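Local coordinates for protein mandelate racemase/muconate lactonizing enzyme/Enolase superfamily (Rhodobacter sphaeroides, PDB 2HZG) that belongs to the mandelate racemase/muconate lactonizing enzyme branch of the enolase superfamily, joining an N-terminal domain to a metal-binding TIM-barrel domain, at residues D9-S14 with S369-Y374; A28-V33 with W41-A46. One frame throughout, in Å; residues are numbered along the deposited sequence.

Interaction 1: D9-S14 with S369-Y374; sequences DLFYLS and SALRRY
Tyr-374, Leu-13 and Leu-371 carry the packing of the helical segment 369-374, from late in the chain, against the first strand of the N-terminal three-stranded antiparallel sheet. The helix crosses the strand at 68°, and the chain draws closest at Tyr-374. Here the backbone does the gripping: Ser-14 N donates to Tyr-374 O over 2.9 Å, in the carbonyl plane and on a lone pair, with 159° at the hydrogen. The same oxygen receives a second, weaker approach from Leu-13, whose CA lies 3.3 Å from Tyr-374 O. The phenol of Tyr-374, its CG anti to its own carbonyl carbon, leads away from the strand. Ser-14 O lies in the ring plane at the edge, 3.4 Å from Tyr-374 CD1, while the distal hydroxyl is hydrogen-bonded to Asp-340 OD2. Leu-13 fits in beside this backbone junction: its CB meets Tyr-374 CB at 4.0 Å, and its CD2 lies 3.9 Å from Tyr-374 C. Leu-371 reaches across from the helix: its CD2 lies 4.3 Å from Leu-13 CD1 and sits over one face of the Phe-11 ring, 4.2 Å from the centroid and 27° off the normal, a CH-pi contact. Leu-337 packs on both Leu-13 and Tyr-374, extending the apolar cluster to helix 336-340. Beyond the helical segment the chain stays with the strand, Val-376 sharing a backbone hydrogen bond with Tyr-12. The chemistry is thus divided: Leu-13, Leu-371 and Phe-11 meet through carbon, whereas Tyr-374 O takes both the N-H of Ser-14 and the CA-H of Leu-13, a junction at the outer edge of the sheet that acts together with the Tyr-12 to Val-376 bond.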
loop_
_atom_site.group_PDB
_atom_site.type_symbol
_atom_site.label_atom_id
_atom_site.label_comp_id
_atom_site.label_asym_id
_atom_site.label_seq_id
_atom_site.Cartn_x
_atom_site.Cartn_y
_atom_site.Cartn_z
ATOM N N ASP A 9 -4.696 -22.272 -6.629
ATOM C CA ASP A 9 -5.046 -21.904 -7.984
ATOM C C ASP A 9 -5.783 -20.583 -8.001
ATOM O O ASP A 9 -6.713 -20.352 -7.201
ATOM C CB ASP A 9 -5.882 -22.997 -8.665
ATOM C CG ASP A 9 -5.086 -24.272 -8.850
ATOM O OD1 ASP A 9 -4.005 -24.203 -9.480
ATOM O OD2 ASP A 9 -5.511 -25.314 -8.314
ATOM N N LEU A 10 -5.344 -19.741 -8.930
ATOM C CA LEU A 10 -5.784 -18.356 -9.040
ATOM C C LEU A 10 -6.563 -18.165 -10.331
ATOM O O LEU A 10 -6.022 -18.376 -11.415
ATOM C CB LEU A 10 -4.560 -17.438 -9.042
ATOM C CG LEU A 10 -3.539 -17.585 -7.892
ATOM C CD1 LEU A 10 -2.445 -16.481 -7.969
ATOM C CD2 LEU A 10 -4.232 -17.567 -6.524
ATOM N N PHE A 11 -7.812 -17.723 -10.198
ATOM C CA PHE A 11 -8.735 -17.565 -11.313
ATOM C C PHE A 11 -9.056 -16.095 -11.533
ATOM O O PHE A 11 -9.737 -15.480 -10.725
ATOM C CB PHE A 11 -10.025 -18.339 -11.022
ATOM C CG PHE A 11 -9.821 -19.826 -10.919
ATOM C CD1 PHE A 11 -10.043 -20.642 -12.036
ATOM C CD2 PHE A 11 -9.395 -20.407 -9.721
ATOM C CE1 PHE A 11 -9.860 -22.020 -11.956
ATOM C CE2 PHE A 11 -9.200 -21.791 -9.629
ATOM C CZ PHE A 11 -9.432 -22.596 -10.757
ATOM N N TYR A 12 -8.542 -15.541 -12.632
ATOM C CA TYR A 12 -8.826 -14.158 -13.013
ATOM C C TYR A 12 -10.168 -14.195 -13.745
ATOM O O TYR A 12 -10.261 -14.753 -14.829
ATOM C CB TYR A 12 -7.709 -13.632 -13.934
ATOM C CG TYR A 12 -7.735 -12.148 -14.328
ATOM C CD1 TYR A 12 -8.858 -11.328 -14.117
ATOM C CD2 TYR A 12 -6.626 -11.582 -14.971
ATOM C CE1 TYR A 12 -8.855 -9.968 -14.512
ATOM C CE2 TYR A 12 -6.608 -10.237 -15.367
ATOM C CZ TYR A 12 -7.715 -9.436 -15.142
ATOM O OH TYR A 12 -7.672 -8.104 -15.543
ATOM N N LEU A 13 -11.214 -13.645 -13.130
ATOM C CA LEU A 13 -12.511 -13.610 -13.784
ATOM C C LEU A 13 -12.845 -12.195 -14.214
ATOM O O LEU A 13 -12.504 -11.250 -13.506
ATOM C CB LEU A 13 -13.614 -14.137 -12.849
ATOM C CG LEU A 13 -13.435 -15.560 -12.301
ATOM C CD1 LEU A 13 -14.718 -15.963 -11.573
ATOM C CD2 LEU A 13 -13.083 -16.535 -13.424
ATOM N N SER A 14 -13.546 -12.051 -15.343
ATOM C CA SER A 14 -13.974 -10.722 -15.770
ATOM C C SER A 14 -15.279 -10.773 -16.557
ATOM O O SER A 14 -15.498 -11.692 -17.336
ATOM C CB SER A 14 -12.886 -10.054 -16.649
ATOM O OG SER A 14 -13.213 -8.704 -16.951
ATOM N N SER A 369 -19.392 -23.243 -13.073
ATOM C CA SER A 369 -19.961 -22.525 -14.243
ATOM C C SER A 369 -19.480 -21.058 -14.388
ATOM O O SER A 369 -19.333 -20.566 -15.503
ATOM C CB SER A 369 -21.491 -22.544 -14.220
ATOM O OG SER A 369 -21.999 -21.909 -13.067
ATOM N N ALA A 370 -19.263 -20.361 -13.274
ATOM C CA ALA A 370 -18.730 -18.997 -13.324
ATOM C C ALA A 370 -17.288 -19.007 -13.772
ATOM O O ALA A 370 -16.897 -18.224 -14.640
ATOM C CB ALA A 370 -18.872 -18.276 -11.961
ATOM N N LEU A 371 -16.495 -19.906 -13.203
ATOM C CA LEU A 371 -15.110 -20.082 -13.656
ATOM C C LEU A 371 -15.034 -20.248 -15.185
ATOM O O LEU A 371 -14.203 -19.618 -15.835
ATOM C CB LEU A 371 -14.421 -21.243 -12.930
ATOM C CG LEU A 371 -14.486 -21.227 -11.394
ATOM C CD1 LEU A 371 -13.970 -22.551 -10.854
ATOM C CD2 LEU A 371 -13.704 -20.053 -10.789
ATOM N N ARG A 372 -15.941 -21.040 -15.763
ATOM C CA ARG A 372 -15.918 -21.273 -17.211
ATOM C C ARG A 372 -16.336 -20.037 -18.033
ATOM O O ARG A 372 -15.683 -19.668 -19.010
ATOM C CB ARG A 372 -16.768 -22.494 -17.575
ATOM C CG ARG A 372 -16.784 -22.796 -19.065
ATOM C CD ARG A 372 -17.430 -24.154 -19.376
ATOM N NE ARG A 372 -16.669 -25.269 -18.810
ATOM C CZ ARG A 372 -15.547 -25.777 -19.332
ATOM N NH1 ARG A 372 -14.947 -26.801 -18.726
ATOM N NH2 ARG A 372 -15.016 -25.272 -20.453
ATOM N N ARG A 373 -17.427 -19.400 -17.624
ATOM C CA ARG A 373 -17.961 -18.278 -18.372
ATOM C C ARG A 373 -17.033 -17.050 -18.396
ATOM O O ARG A 373 -16.901 -16.362 -19.424
ATOM C CB ARG A 373 -19.297 -17.886 -17.760
ATOM C CG ARG A 373 -20.038 -16.849 -18.529
ATOM C CD ARG A 373 -21.461 -16.885 -18.073
ATOM N NE ARG A 373 -22.333 -16.226 -19.030
ATOM C CZ ARG A 373 -23.053 -16.846 -19.959
ATOM N NH1 ARG A 373 -23.029 -18.170 -20.079
ATOM N NH2 ARG A 373 -23.818 -16.125 -20.763
ATOM N N TYR A 374 -16.413 -16.767 -17.255
ATOM C CA TYR A 374 -15.738 -15.484 -17.074
ATOM C C TYR A 374 -14.211 -15.550 -17.022
ATOM O O TYR A 374 -13.565 -14.521 -16.812
ATOM C CB TYR A 374 -16.253 -14.829 -15.811
ATOM C CG TYR A 374 -17.748 -14.570 -15.810
ATOM C CD1 TYR A 374 -18.293 -13.450 -16.471
ATOM C CD2 TYR A 374 -18.610 -15.402 -15.098
ATOM C CE1 TYR A 374 -19.655 -13.194 -16.443
ATOM C CE2 TYR A 374 -19.979 -15.149 -15.062
ATOM C CZ TYR A 374 -20.492 -14.046 -15.737
ATOM O OH TYR A 374 -21.846 -13.806 -15.683
#

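Interaction 2: A28-V33 with W41-A46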
loop_
_atom_site.group_PDB
_atom_site.type_symbol
_atom_site.label_atom_id
_atom_site.label_comp_id
_atom_site.label_asym_id
_atom_site.label_seq_id
_atom_site.Cartn_x
_atom_site.Cartn_y
_atom_site.Cartn_z
ATOM N N ALA A 28 -12.865 -10.188 -10.887
ATOM C CA ALA A 28 -12.577 -10.867 -9.623
ATOM C C ALA A 28 -11.293 -11.661 -9.725
ATOM O O ALA A 28 -10.902 -12.096 -10.806
ATOM C CB ALA A 28 -13.747 -11.815 -9.205
ATOM N N LEU A 29 -10.631 -11.838 -8.588
ATOM C CA LEU A 29 -9.579 -12.834 -8.493
ATOM C C LEU A 29 -10.001 -13.846 -7.430
ATOM O O LEU A 29 -10.046 -13.520 -6.248
ATOM C CB LEU A 29 -8.204 -12.221 -8.180
ATOM C CG LEU A 29 -7.066 -13.271 -8.092
ATOM C CD1 LEU A 29 -6.799 -13.981 -9.421
ATOM C CD2 LEU A 29 -5.792 -12.623 -7.599
ATOM N N LEU A 30 -10.348 -15.057 -7.871
ATOM C CA LEU A 30 -10.751 -16.116 -6.949
ATOM C C LEU A 30 -9.559 -17.022 -6.648
ATOM O O LEU A 30 -8.668 -17.193 -7.471
ATOM C CB LEU A 30 -11.915 -16.934 -7.533
ATOM C CG LEU A 30 -13.269 -16.245 -7.783
ATOM C CD1 LEU A 30 -14.323 -17.308 -8.080
ATOM C CD2 LEU A 30 -13.724 -15.408 -6.586
ATOM N N VAL A 31 -9.551 -17.587 -5.454
ATOM C CA VAL A 31 -8.401 -18.337 -4.990
ATOM C C VAL A 31 -8.920 -19.656 -4.464
ATOM O O VAL A 31 -9.738 -19.675 -3.542
ATOM C CB VAL A 31 -7.651 -17.609 -3.824
ATOM C CG1 VAL A 31 -6.471 -18.451 -3.348
ATOM C CG2 VAL A 31 -7.156 -16.198 -4.236
ATOM N N ARG A 32 -8.450 -20.753 -5.055
ATOM C CA ARG A 32 -8.802 -22.077 -4.552
ATOM C C ARG A 32 -7.564 -22.694 -3.937
ATOM O O ARG A 32 -6.570 -22.914 -4.633
ATOM C CB ARG A 32 -9.339 -22.984 -5.677
ATOM C CG ARG A 32 -9.823 -24.360 -5.170
ATOM C CD ARG A 32 -10.232 -25.308 -6.296
ATOM N NE ARG A 32 -9.154 -25.526 -7.253
ATOM C CZ ARG A 32 -9.327 -25.804 -8.544
ATOM N NH1 ARG A 32 -10.560 -25.922 -9.054
ATOM N NH2 ARG A 32 -8.261 -25.964 -9.328
ATOM N N VAL A 33 -7.624 -22.970 -2.640
ATOM C CA VAL A 33 -6.521 -23.613 -1.942
ATOM C C VAL A 33 -6.886 -25.094 -1.743
ATOM O O VAL A 33 -8.037 -25.408 -1.393
ATOM C CB VAL A 33 -6.233 -22.930 -0.582
ATOM C CG1 VAL A 33 -5.095 -23.646 0.164
ATOM C CG2 VAL A 33 -5.891 -21.434 -0.778
ATOM N N TRP A 41 -12.137 -21.772 -0.749
ATOM C CA TRP A 41 -12.146 -20.705 -1.733
ATOM C C TRP A 41 -12.117 -19.370 -1.042
ATOM O O TRP A 41 -12.694 -19.199 0.046
ATOM C CB TRP A 41 -13.422 -20.752 -2.577
ATOM C CG TRP A 41 -13.432 -21.783 -3.625
ATOM C CD1 TRP A 41 -13.902 -23.074 -3.503
ATOM C CD2 TRP A 41 -12.996 -21.638 -4.985
ATOM N NE1 TRP A 41 -13.780 -23.733 -4.709
ATOM C CE2 TRP A 41 -13.227 -22.883 -5.634
ATOM C CE3 TRP A 41 -12.437 -20.578 -5.728
ATOM C CZ2 TRP A 41 -12.920 -23.095 -6.981
ATOM C CZ3 TRP A 41 -12.126 -20.798 -7.071
ATOM C CH2 TRP A 41 -12.361 -22.052 -7.680
ATOM N N GLY A 42 -11.481 -18.415 -1.709
ATOM C CA GLY A 42 -11.494 -17.029 -1.264
ATOM C C GLY A 42 -11.496 -16.096 -2.469
ATOM O O GLY A 42 -11.369 -16.540 -3.612
ATOM N N GLU A 43 -11.641 -14.802 -2.203
ATOM C CA GLU A 43 -11.696 -13.799 -3.247
ATOM C C GLU A 43 -10.859 -12.574 -2.817
ATOM O O GLU A 43 -10.997 -12.075 -1.695
ATOM C CB GLU A 43 -13.155 -13.403 -3.507
ATOM C CG GLU A 43 -13.371 -12.363 -4.628
ATOM C CD GLU A 43 -14.861 -12.111 -4.890
ATOM O OE1 GLU A 43 -15.678 -13.030 -4.624
ATOM O OE2 GLU A 43 -15.211 -10.993 -5.348
ATOM N N CYS A 44 -9.978 -12.123 -3.710
ATOM C CA CYS A 44 -9.210 -10.895 -3.478
ATOM C C CYS A 44 -9.990 -9.727 -4.071
ATOM O O CYS A 44 -10.394 -9.778 -5.234
ATOM C CB CYS A 44 -7.848 -10.966 -4.181
ATOM S SG CYS A 44 -6.838 -12.378 -3.741
ATOM N N GLU A 45 -10.209 -8.683 -3.283
ATOM C CA GLU A 45 -10.838 -7.482 -3.830
ATOM C C GLU A 45 -9.714 -6.544 -4.271
ATOM O O GLU A 45 -9.309 -5.630 -3.552
ATOM C CB GLU A 45 -11.803 -6.821 -2.823
ATOM C CG GLU A 45 -12.497 -5.554 -3.359
ATOM C CD GLU A 45 -13.149 -5.703 -4.756
ATOM O OE1 GLU A 45 -13.527 -6.826 -5.159
ATOM O OE2 GLU A 45 -13.297 -4.666 -5.455
ATOM N N ALA A 46 -9.196 -6.799 -5.463
ATOM C CA ALA A 46 -7.900 -6.278 -5.833
ATOM C C ALA A 46 -7.786 -6.396 -7.326
ATOM O O ALA A 46 -8.547 -7.148 -7.952
ATOM C CB ALA A 46 -6.806 -7.122 -5.182
#
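Strands 27-35 and 38-44 form a beta hairpin, the second and third strands of the N-terminal antiparallel sheet; segments 28-33 and 41-46 contain parts of its two arms, the second running on into loop at Glu-45 and Ala-46. The regular ladder is centred on Val-31 and Gly-42, a hydrogen-bonded pair whose two N-H...O bonds, Val-31 N to Gly-42 O and Gly-42 N to Val-31 O, are both 2.8 Å long. They differ in direction: the first donor stands above the carbonyl plane, the second lies in it. Cys-44 N adds a straight bond to Leu-29 O, 165° at the hydrogen. On the face bearing Val-31, the Cys-44 sulphur lies against Val-31 CG2 at 3.9 Å and also touches Leu-29 CD2; Met-102 of helix 99-118 adjoins Val-31 there. Between the two strands the closer side-chain contacts are on the face of Leu-30, Arg-32, Trp-41 and Glu-43. By contrast, the arms part at the far end, where the CA atoms of Ala-28 and Glu-45 are 6.9 Å from each other and Glu-45 is partly exposed. Leu-30 and Glu-43 run side by side, Leu-30 CD2 lying 3.6 Å from Glu-43 CG, while the carboxylate OE1 is held by Ser-308 OG. Leu-30 CB meets the indole edge of Trp-41. Arg-32, partly exposed, spreads its aliphatic stem over one face of that indole: CG is anti to the backbone N, and the bend at chi3 (57°) turns the guanidinium toward its salt-bridge partner Asp-9. In a CH-pi contact, Arg-32 CB sits 3.6 Å from the centroid of the six-membered ring of Trp-41, 4° from its normal.

Strands 5-14 and 27-35 are neighbours in one sheet, and interaction 1 and interaction 2 are joined by the ladder between them: Leu-13 N lies 2.8 Å from Ala-28 O and Phe-11 N 2.9 Å from Leu-30 O, probable hydrogen bonds both. Their centres are about 10 Å apart. The side chains join on the face where the helical segment packs: Leu-371 CD1 reaches Trp-41 CH2 at 3.6 Å, and the Phe-11 and Trp-41 rings meet with planes about 40° apart. Neither contact includes the sodium ligands Asp-199, Glu-227 and Glu-254; interaction 2 reaches toward the barrel through Glu-43 and Ser-308, which follows strand 300-303.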